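Local coordinates for protein exoribonuclease II, mitochondrial (Candida glabrata, PDB 6F3H) that degrades RNA from its 3' end as the exoribonuclease component of the mitochondrial RNA degradosome, mtEXO, at residues A[549-552]-A[553-556]; A[695-699]-A[700-704]; A[734-737]-A[738-742]. The protein carries 1 engineered substitution. All blocks are in the same frame, centred on the assembly; numbering follows the deposited sequence.

Overall arrangement
All three contacts are local, each within one unbroken run of chain. Contacts 1 and 3 are successive turns of long alpha-helices, 543-567 and 725-761. Contact 2 is a loop that runs into helix 703-716. Contact 1 lies far from the chain centre and is partly buried; its polar side chains lie on one part of the helix and its leucines on another. Contact 2 is fully buried and holds RNA phosphates with two arginines and a threonine hydroxyl. Contact 3 is mostly buried near the chain centre, where an amide and a carboxylate meet. Contacts 2 and 3 touch: F735 CE2 is 3.5 Å from P704 N. Contact 1 stands apart, its centre about 25 Å from that of contact 2.

Contact 1: residues A[549-552]-A[553-556]; sequences LELL and HTLA
T554 turns its hydroxyl back onto E550 and L551, one turn earlier in the alpha-helix 543-567 of the RNB domain. OG1 sits between its own backbone N and carbonyl carbon (chi1 48°), which lays it against the helix backbone. It lies 2.8 Å from E550 O and 2.7 Å from L551 O. Both carbonyls are within reach of its one proton, and which of them takes it is not settled. E550 O also accepts the backbone N of T554 at 2.9 Å. The methyl CG2 of T554 lies beside the same oxygen.

L551 and L555 form the apolar pair of the contact. CG of L551 is anti to the backbone N (chi1 -168°), and one branch, CD1, comes within 3.9 Å of T554 OG1. The side chains of L551 and T554 cross at about a right angle. The CG of L551 also meets the CD1 branch of L555 at 4.3 Å. These two leucines share a neighbour, I414 of strand 410-416. L552 packs on I412 of that strand and on F611 of helix 603-625.

H553 faces elsewhere. Its backbone N bonds to L549 O at 2.8 Å, and its CB lies 3.5 Å from that oxygen. The imidazole stands clear of L549-L552, and the side chain packs on K603 and L606 of helix 603-625. E550 also points away from the following turn, and its carboxylate OE1 makes a salt bridge with K547. The helix thus packs on strand 410-416 through L551, L552 and L555, and on helix 603-625 through L552, H553 and A556. L551 O accepts the backbone N of L555, and CG of L555 lies 3.3 Å from the same oxygen.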
loop_
_atom_site.group_PDB
_atom_site.type_symbol
_atom_site.label_atom_id
_atom_site.label_comp_id
_atom_site.label_asym_id
_atom_site.label_seq_id
_atom_site.Cartn_x
_atom_site.Cartn_y
_atom_site.Cartn_z
ATOM N N LEU A 549 -25.178 -23.468 2.389
ATOM C CA LEU A 549 -25.028 -22.035 2.195
ATOM C C LEU A 549 -25.963 -21.234 3.092
ATOM O O LEU A 549 -25.539 -20.257 3.717
ATOM C CB LEU A 549 -25.277 -21.704 0.732
ATOM C CG LEU A 549 -24.315 -22.391 -0.239
ATOM C CD1 LEU A 549 -24.704 -22.078 -1.653
ATOM C CD2 LEU A 549 -22.922 -21.889 -0.014
ATOM N N GLU A 550 -27.252 -21.591 3.136
ATOM C CA GLU A 550 -28.152 -20.815 3.983
ATOM C C GLU A 550 -27.694 -20.885 5.416
ATOM O O GLU A 550 -27.748 -19.896 6.157
ATOM C CB GLU A 550 -29.590 -21.297 3.858
ATOM C CG GLU A 550 -30.030 -21.498 2.433
ATOM C CD GLU A 550 -31.437 -22.034 2.333
ATOM O OE1 GLU A 550 -32.038 -22.334 3.398
ATOM O OE2 GLU A 550 -31.941 -22.138 1.188
ATOM N N LEU A 551 -27.199 -22.045 5.807
ATOM C CA LEU A 551 -26.689 -22.194 7.148
ATOM C C LEU A 551 -25.485 -21.304 7.353
ATOM O O LEU A 551 -25.384 -20.616 8.371
ATOM C CB LEU A 551 -26.342 -23.651 7.394
ATOM C CG LEU A 551 -26.059 -23.980 8.846
ATOM C CD1 LEU A 551 -27.009 -23.256 9.807
ATOM C CD2 LEU A 551 -26.180 -25.472 8.952
ATOM N N LEU A 552 -24.574 -21.286 6.383
ATOM C CA LEU A 552 -23.388 -20.442 6.496
ATOM C C LEU A 552 -23.760 -18.974 6.552
ATOM O O LEU A 552 -23.194 -18.212 7.342
ATOM C CB LEU A 552 -22.450 -20.692 5.321
ATOM C CG LEU A 552 -21.618 -21.967 5.391
ATOM C CD1 LEU A 552 -20.887 -22.225 4.096
ATOM C CD2 LEU A 552 -20.622 -21.881 6.546
ATOM N N HIS A 553 -24.700 -18.554 5.712
ATOM C CA HIS A 553 -25.097 -17.157 5.711
ATOM C C HIS A 553 -25.725 -16.759 7.038
ATOM O O HIS A 553 -25.446 -15.676 7.567
ATOM C CB HIS A 553 -26.048 -16.892 4.549
ATOM C CG HIS A 553 -26.662 -15.529 4.568
ATOM N ND1 HIS A 553 -27.956 -15.302 4.980
ATOM C CD2 HIS A 553 -26.150 -14.318 4.240
ATOM C CE1 HIS A 553 -28.221 -14.012 4.887
ATOM N NE2 HIS A 553 -27.139 -13.390 4.450
ATOM N N THR A 554 -26.577 -17.615 7.595
ATOM C CA THR A 554 -27.195 -17.274 8.870
ATOM C C THR A 554 -26.165 -17.245 9.997
ATOM O O THR A 554 -26.309 -16.474 10.954
ATOM C CB THR A 554 -28.314 -18.256 9.159
ATOM O OG1 THR A 554 -27.803 -19.567 8.939
ATOM C CG2 THR A 554 -29.484 -18.024 8.184
ATOM N N LEU A 555 -25.104 -18.044 9.879
ATOM C CA LEU A 555 -24.040 -18.015 10.876
ATOM C C LEU A 555 -23.258 -16.717 10.817
ATOM O O LEU A 555 -22.956 -16.118 11.855
ATOM C CB LEU A 555 -23.109 -19.204 10.676
ATOM C CG LEU A 555 -23.671 -20.545 11.137
ATOM C CD1 LEU A 555 -22.858 -21.700 10.596
ATOM C CD2 LEU A 555 -23.634 -20.543 12.643
ATOM N N ALA A 556 -22.929 -16.258 9.613
ATOM C CA ALA A 556 -22.192 -15.008 9.485
ATOM C C ALA A 556 -22.971 -13.858 10.089
ATOM O O ALA A 556 -22.408 -13.044 10.825
ATOM C CB ALA A 556 -21.881 -14.715 8.022
#

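Contact 2: residues A[695-699]-A[700-704]; sequences TVTSP and MRRGP. With nucleotides of chain C.
S698 O receives two weak backbone bonds, from R702 N at 3.1 Å and from R701 N, and the chain turns here just before helix 703-716, with R702 at the N-cap. Two arginines then reach the RNA, chain C.

R701 runs extended from CG to NE, which carries its guanidinium out to the phosphates. S698 CB covers one face. On the opposite face C5 of cytidine 6 lies 3.0 Å above the plane, offset toward the rim. OP2 of cytidine 6 lies at the edge, in plane. It takes R701 NE at 2.6 Å and R701 NH2 at 2.9 Å. Both N-H groups converge on this one oxygen, which probably helps hold the guanidinium's rotation. R701 NH2 also bonds weakly to OP2 of adenosine 5.

The bend of R702 at chi3 (-72°) brings its guanidinium between S698 and T695. S698 OG lies 3.0 Å above one face, and T695 CG2 lies over the opposite face, both offset toward the rim. NH1 donates to OP2 of adenosine 5 at 3.3 Å. NH2 has its salt bridge with D705, which also bonds T695 OG1.

T697 OG1 donates to OP1 of adenosine 5 at 2.5 Å. A water donates to T697 OG1 and to OP2 of adenosine 5, and accepts from R702 NH2. The bound magnesium ion lies near R701. The TSPMRR run is of the RNB-family signature type; here the loop holds the RNA phosphates beside the magnesium site, probably as in related RNase II enzymes.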
loop_
_atom_site.group_PDB
_atom_site.type_symbol
_atom_site.label_atom_id
_atom_site.label_comp_id
_atom_site.label_asym_id
_atom_site.label_seq_id
_atom_site.Cartn_x
_atom_site.Cartn_y
_atom_site.Cartn_z
ATOM N N THR A 695 -3.127 -12.571 9.258
ATOM C CA THR A 695 -3.777 -12.930 8.004
ATOM C C THR A 695 -3.122 -14.171 7.421
ATOM O O THR A 695 -1.912 -14.194 7.201
ATOM C CB THR A 695 -3.725 -11.781 6.992
ATOM O OG1 THR A 695 -2.366 -11.510 6.642
ATOM C CG2 THR A 695 -4.355 -10.535 7.560
ATOM N N VAL A 696 -3.940 -15.190 7.154
ATOM C CA VAL A 696 -3.483 -16.482 6.653
ATOM C C VAL A 696 -4.317 -16.924 5.456
ATOM O O VAL A 696 -3.994 -17.904 4.777
ATOM C CB VAL A 696 -3.564 -17.524 7.765
ATOM C CG1 VAL A 696 -2.416 -17.363 8.717
ATOM C CG2 VAL A 696 -4.858 -17.327 8.483
ATOM N N THR A 697 -5.413 -16.221 5.210
ATOM C CA THR A 697 -6.376 -16.637 4.213
ATOM C C THR A 697 -5.920 -16.428 2.782
ATOM O O THR A 697 -6.572 -16.949 1.875
ATOM C CB THR A 697 -7.654 -15.859 4.435
ATOM O OG1 THR A 697 -7.365 -14.458 4.374
ATOM C CG2 THR A 697 -8.199 -16.178 5.793
ATOM N N SER A 698 -4.854 -15.668 2.539
ATOM C CA SER A 698 -4.435 -15.349 1.172
ATOM C C SER A 698 -2.938 -15.511 0.989
ATOM O O SER A 698 -2.234 -14.567 0.651
ATOM C CB SER A 698 -4.849 -13.927 0.827
ATOM O OG SER A 698 -6.079 -13.661 1.421
ATOM N N PRO A 699 -2.422 -16.721 1.149
ATOM C CA PRO A 699 -0.974 -16.919 1.044
ATOM C C PRO A 699 -0.403 -16.776 -0.368
ATOM O O PRO A 699 0.823 -16.800 -0.496
ATOM C CB PRO A 699 -0.781 -18.341 1.581
ATOM C CG PRO A 699 -2.070 -19.021 1.310
ATOM C CD PRO A 699 -3.135 -17.977 1.430
HETATM N N MSE A 700 -1.206 -16.647 -1.424
HETATM C CA MSE A 700 -0.628 -16.556 -2.782
HETATM C C MSE A 700 -0.547 -15.155 -3.302
HETATM O O MSE A 700 -0.120 -14.925 -4.430
HETATM C CB MSE A 700 -1.441 -17.315 -3.802
HETATM C CG MSE A 700 -1.477 -18.803 -3.662
HETATM SE SE MSE A 700 -2.945 -19.520 -4.764
HETATM C CE MSE A 700 -2.060 -19.678 -6.487
ATOM N N ARG A 701 -1.040 -14.229 -2.506
ATOM C CA ARG A 701 -1.173 -12.858 -2.945
ATOM C C ARG A 701 -0.822 -11.877 -1.846
ATOM O O ARG A 701 -0.850 -10.674 -2.099
ATOM C CB ARG A 701 -2.599 -12.600 -3.450
ATOM C CG ARG A 701 -3.655 -12.640 -2.371
ATOM C CD ARG A 701 -5.012 -12.244 -2.930
ATOM N NE ARG A 701 -6.074 -12.336 -1.931
ATOM C CZ ARG A 701 -6.439 -11.344 -1.125
ATOM N NH1 ARG A 701 -5.831 -10.177 -1.194
ATOM N NH2 ARG A 701 -7.409 -11.515 -0.243
ATOM N N ARG A 702 -0.492 -12.354 -0.649
ATOM C CA ARG A 702 0.019 -11.549 0.452
ATOM C C ARG A 702 1.189 -12.284 1.081
ATOM O O ARG A 702 1.024 -13.398 1.579
ATOM C CB ARG A 702 -1.048 -11.294 1.509
ATOM C CG ARG A 702 -2.219 -10.507 1.061
ATOM C CD ARG A 702 -2.912 -9.965 2.281
ATOM N NE ARG A 702 -3.586 -11.041 2.982
ATOM C CZ ARG A 702 -4.884 -11.066 3.245
ATOM N NH1 ARG A 702 -5.652 -10.050 2.879
ATOM N NH2 ARG A 702 -5.403 -12.096 3.904
ATOM N N GLY A 703 2.364 -11.638 1.095
ATOM C CA GLY A 703 3.552 -12.136 1.747
ATOM C C GLY A 703 3.414 -12.396 3.235
ATOM O O GLY A 703 3.945 -13.402 3.720
ATOM N N PRO A 704 2.746 -11.520 3.991
ATOM C CA PRO A 704 2.483 -11.866 5.399
ATOM C C PRO A 704 1.795 -13.211 5.554
ATOM O O PRO A 704 2.232 -14.036 6.365
ATOM C CB PRO A 704 1.590 -10.730 5.882
ATOM C CG PRO A 704 1.689 -9.687 4.900
ATOM C CD PRO A 704 2.246 -10.195 3.640
ATOM P P C C 6 -8.909 -14.562 -2.724
ATOM O OP1 C C 6 -8.773 -15.966 -3.132
ATOM O OP2 C C 6 -8.089 -13.996 -1.641
ATOM O "O5'" C C 6 -8.700 -13.759 -4.064
ATOM C "C5'" C C 6 -9.579 -13.985 -5.155
ATOM C "C4'" C C 6 -9.406 -12.956 -6.247
ATOM O "O4'" C C 6 -9.912 -11.658 -5.835
ATOM C "C3'" C C 6 -7.992 -12.643 -6.680
ATOM O "O3'" C C 6 -7.407 -13.648 -7.479
ATOM C "C2'" C C 6 -8.204 -11.356 -7.432
ATOM O "O2'" C C 6 -8.881 -11.654 -8.632
ATOM C "C1'" C C 6 -9.205 -10.651 -6.519
ATOM N N1 C C 6 -8.531 -9.733 -5.558
ATOM C C2 C C 6 -8.219 -8.424 -6.002
ATOM O O2 C C 6 -8.536 -8.075 -7.139
ATOM N N3 C C 6 -7.593 -7.513 -5.231
ATOM C C4 C C 6 -7.252 -7.876 -4.015
ATOM N N4 C C 6 -6.643 -6.939 -3.280
ATOM C C5 C C 6 -7.544 -9.191 -3.517
ATOM C C6 C C 6 -8.163 -10.083 -4.301
ATOM P P A C 5 -9.637 -12.170 2.367
ATOM O OP1 A C 5 -9.103 -13.480 2.800
ATOM O OP2 A C 5 -8.733 -10.984 2.367
ATOM O "O5'" A C 5 -10.156 -12.360 0.886
ATOM C "C5'" A C 5 -11.108 -13.367 0.613
ATOM C "C4'" A C 5 -11.777 -13.174 -0.718
ATOM O "O4'" A C 5 -12.533 -11.940 -0.720
ATOM C "C3'" A C 5 -10.862 -13.052 -1.923
ATOM O "O3'" A C 5 -10.442 -14.309 -2.402
ATOM C "C2'" A C 5 -11.740 -12.310 -2.910
ATOM O "O2'" A C 5 -12.701 -13.190 -3.473
ATOM C "C1'" A C 5 -12.452 -11.335 -1.982
ATOM N N9 A C 5 -11.645 -10.135 -1.826
ATOM C C8 A C 5 -10.718 -9.824 -0.863
ATOM N N7 A C 5 -10.131 -8.669 -1.051
ATOM C C5 A C 5 -10.715 -8.231 -2.225
ATOM C C6 A C 5 -10.543 -7.065 -2.970
ATOM N N6 A C 5 -9.688 -6.094 -2.625
ATOM N N1 A C 5 -11.296 -6.951 -4.094
ATOM C C2 A C 5 -12.152 -7.932 -4.432
ATOM N N3 A C 5 -12.412 -9.081 -3.811
ATOM C C4 A C 5 -11.641 -9.138 -2.717
HETATM O O HOH W 1 -7.550 -11.486 4.917
#

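Contact 3: residues A[734-737]-A[738-742]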
loop_
_atom_site.group_PDB
_atom_site.type_symbol
_atom_site.label_atom_id
_atom_site.label_comp_id
_atom_site.label_asym_id
_atom_site.label_seq_id
_atom_site.Cartn_x
_atom_site.Cartn_y
_atom_site.Cartn_z
ATOM N N SER A 734 10.008 -4.775 4.820
ATOM C CA SER A 734 9.971 -4.940 3.375
ATOM C C SER A 734 8.535 -4.959 2.878
ATOM O O SER A 734 8.205 -4.335 1.863
ATOM C CB SER A 734 10.669 -6.242 2.979
ATOM O OG SER A 734 11.846 -6.446 3.741
ATOM N N PHE A 735 7.657 -5.622 3.624
ATOM C CA PHE A 735 6.265 -5.763 3.217
ATOM C C PHE A 735 5.515 -4.456 3.321
ATOM O O PHE A 735 4.775 -4.073 2.408
ATOM C CB PHE A 735 5.568 -6.780 4.098
ATOM C CG PHE A 735 6.042 -8.172 3.907
ATOM C CD1 PHE A 735 6.834 -8.513 2.828
ATOM C CD2 PHE A 735 5.647 -9.165 4.784
ATOM C CE1 PHE A 735 7.252 -9.819 2.643
ATOM C CE2 PHE A 735 6.050 -10.473 4.608
ATOM C CZ PHE A 735 6.855 -10.805 3.541
ATOM N N GLN A 736 5.641 -3.789 4.460
ATOM C CA GLN A 736 4.931 -2.537 4.626
ATOM C C GLN A 736 5.340 -1.547 3.554
ATOM O O GLN A 736 4.493 -0.849 2.994
ATOM C CB GLN A 736 5.193 -1.973 6.002
ATOM C CG GLN A 736 4.411 -0.750 6.231
ATOM C CD GLN A 736 2.964 -1.048 6.508
ATOM O OE1 GLN A 736 2.629 -1.417 7.620
ATOM N NE2 GLN A 736 2.088 -0.836 5.520
ATOM N N ALA A 737 6.632 -1.503 3.227
ATOM C CA ALA A 737 7.086 -0.688 2.109
ATOM C C ALA A 737 6.281 -0.998 0.857
ATOM O O ALA A 737 5.602 -0.128 0.307
ATOM C CB ALA A 737 8.572 -0.927 1.867
ATOM N N ARG A 738 6.304 -2.262 0.425
ATOM C CA ARG A 738 5.621 -2.616 -0.812
ATOM C C ARG A 738 4.130 -2.436 -0.689
ATOM O O ARG A 738 3.454 -2.189 -1.685
ATOM C CB ARG A 738 5.915 -4.046 -1.196
ATOM C CG ARG A 738 7.270 -4.195 -1.737
ATOM C CD ARG A 738 7.233 -3.776 -3.165
ATOM N NE ARG A 738 6.061 -4.346 -3.811
ATOM C CZ ARG A 738 5.667 -4.034 -5.037
ATOM N NH1 ARG A 738 4.592 -4.624 -5.543
ATOM N NH2 ARG A 738 6.345 -3.129 -5.747
ATOM N N ALA A 739 3.599 -2.571 0.516
ATOM C CA ALA A 739 2.180 -2.330 0.692
ATOM C C ALA A 739 1.859 -0.887 0.401
ATOM O O ALA A 739 0.908 -0.592 -0.312
ATOM C CB ALA A 739 1.762 -2.676 2.115
ATOM N N ASP A 740 2.684 0.024 0.890
ATOM C CA ASP A 740 2.404 1.441 0.719
ATOM C C ASP A 740 2.463 1.844 -0.737
ATOM O O ASP A 740 1.526 2.454 -1.258
ATOM C CB ASP A 740 3.391 2.238 1.532
ATOM C CG ASP A 740 3.291 1.912 2.972
ATOM O OD1 ASP A 740 2.142 1.819 3.474
ATOM O OD2 ASP A 740 4.360 1.713 3.582
ATOM N N ILE A 741 3.575 1.526 -1.403
ATOM C CA ILE A 741 3.713 1.777 -2.837
ATOM C C ILE A 741 2.465 1.327 -3.595
ATOM O O ILE A 741 1.963 2.042 -4.473
ATOM C CB ILE A 741 4.977 1.075 -3.367
ATOM C CG1 ILE A 741 6.240 1.667 -2.726
ATOM C CG2 ILE A 741 5.013 1.109 -4.886
ATOM C CD1 ILE A 741 7.530 0.965 -3.133
ATOM N N LEU A 742 1.936 0.137 -3.267
ATOM C CA LEU A 742 0.801 -0.391 -4.023
ATOM C C LEU A 742 -0.479 0.402 -3.766
ATOM O O LEU A 742 -1.215 0.708 -4.710
ATOM C CB LEU A 742 0.605 -1.870 -3.723
ATOM C CG LEU A 742 1.720 -2.715 -4.338
ATOM C CD1 LEU A 742 1.665 -4.148 -3.844
ATOM C CD2 LEU A 742 1.631 -2.666 -5.839
#
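F735 O accepts the backbone N of A739 at 2.7 Å, the shortest hydrogen bond between the two segments. It is one rung of the alpha-helix 725-761. The CB of A739 lies close to the same oxygen, at 3.3 Å.

Q736 and D740 meet one turn apart. CG of Q736 is anti to the backbone N (chi1 -176°), and the chain bends at chi2 (76°), which brings the amide alongside the carboxylate of D740. Its NE2 makes a weak hydrogen bond to D740 OD1 at 3.4 Å. The amide and carboxylate planes are only 10° apart, so the two flat groups are nearly parallel. The CG methylene of Q736 lies 3.6 Å from the other carboxylate oxygen, OD2. The amide has a second hold, because OE1 bonds to the backbone N of Y678. D740 and Q736 both pack on N237 of strand 231-237.

R738 leaves another part of the helix. Its CG passes 3.7 Å from S734 O. R738 NH1 makes a weak hydrogen bond to T461 OG1. A737 packs on T244 and T245 of strand 242-248, joining the helix to that strand. I741 N bonds to A737 O at 3.1 Å, and CG1 of I741 lies 3.6 Å from the same oxygen.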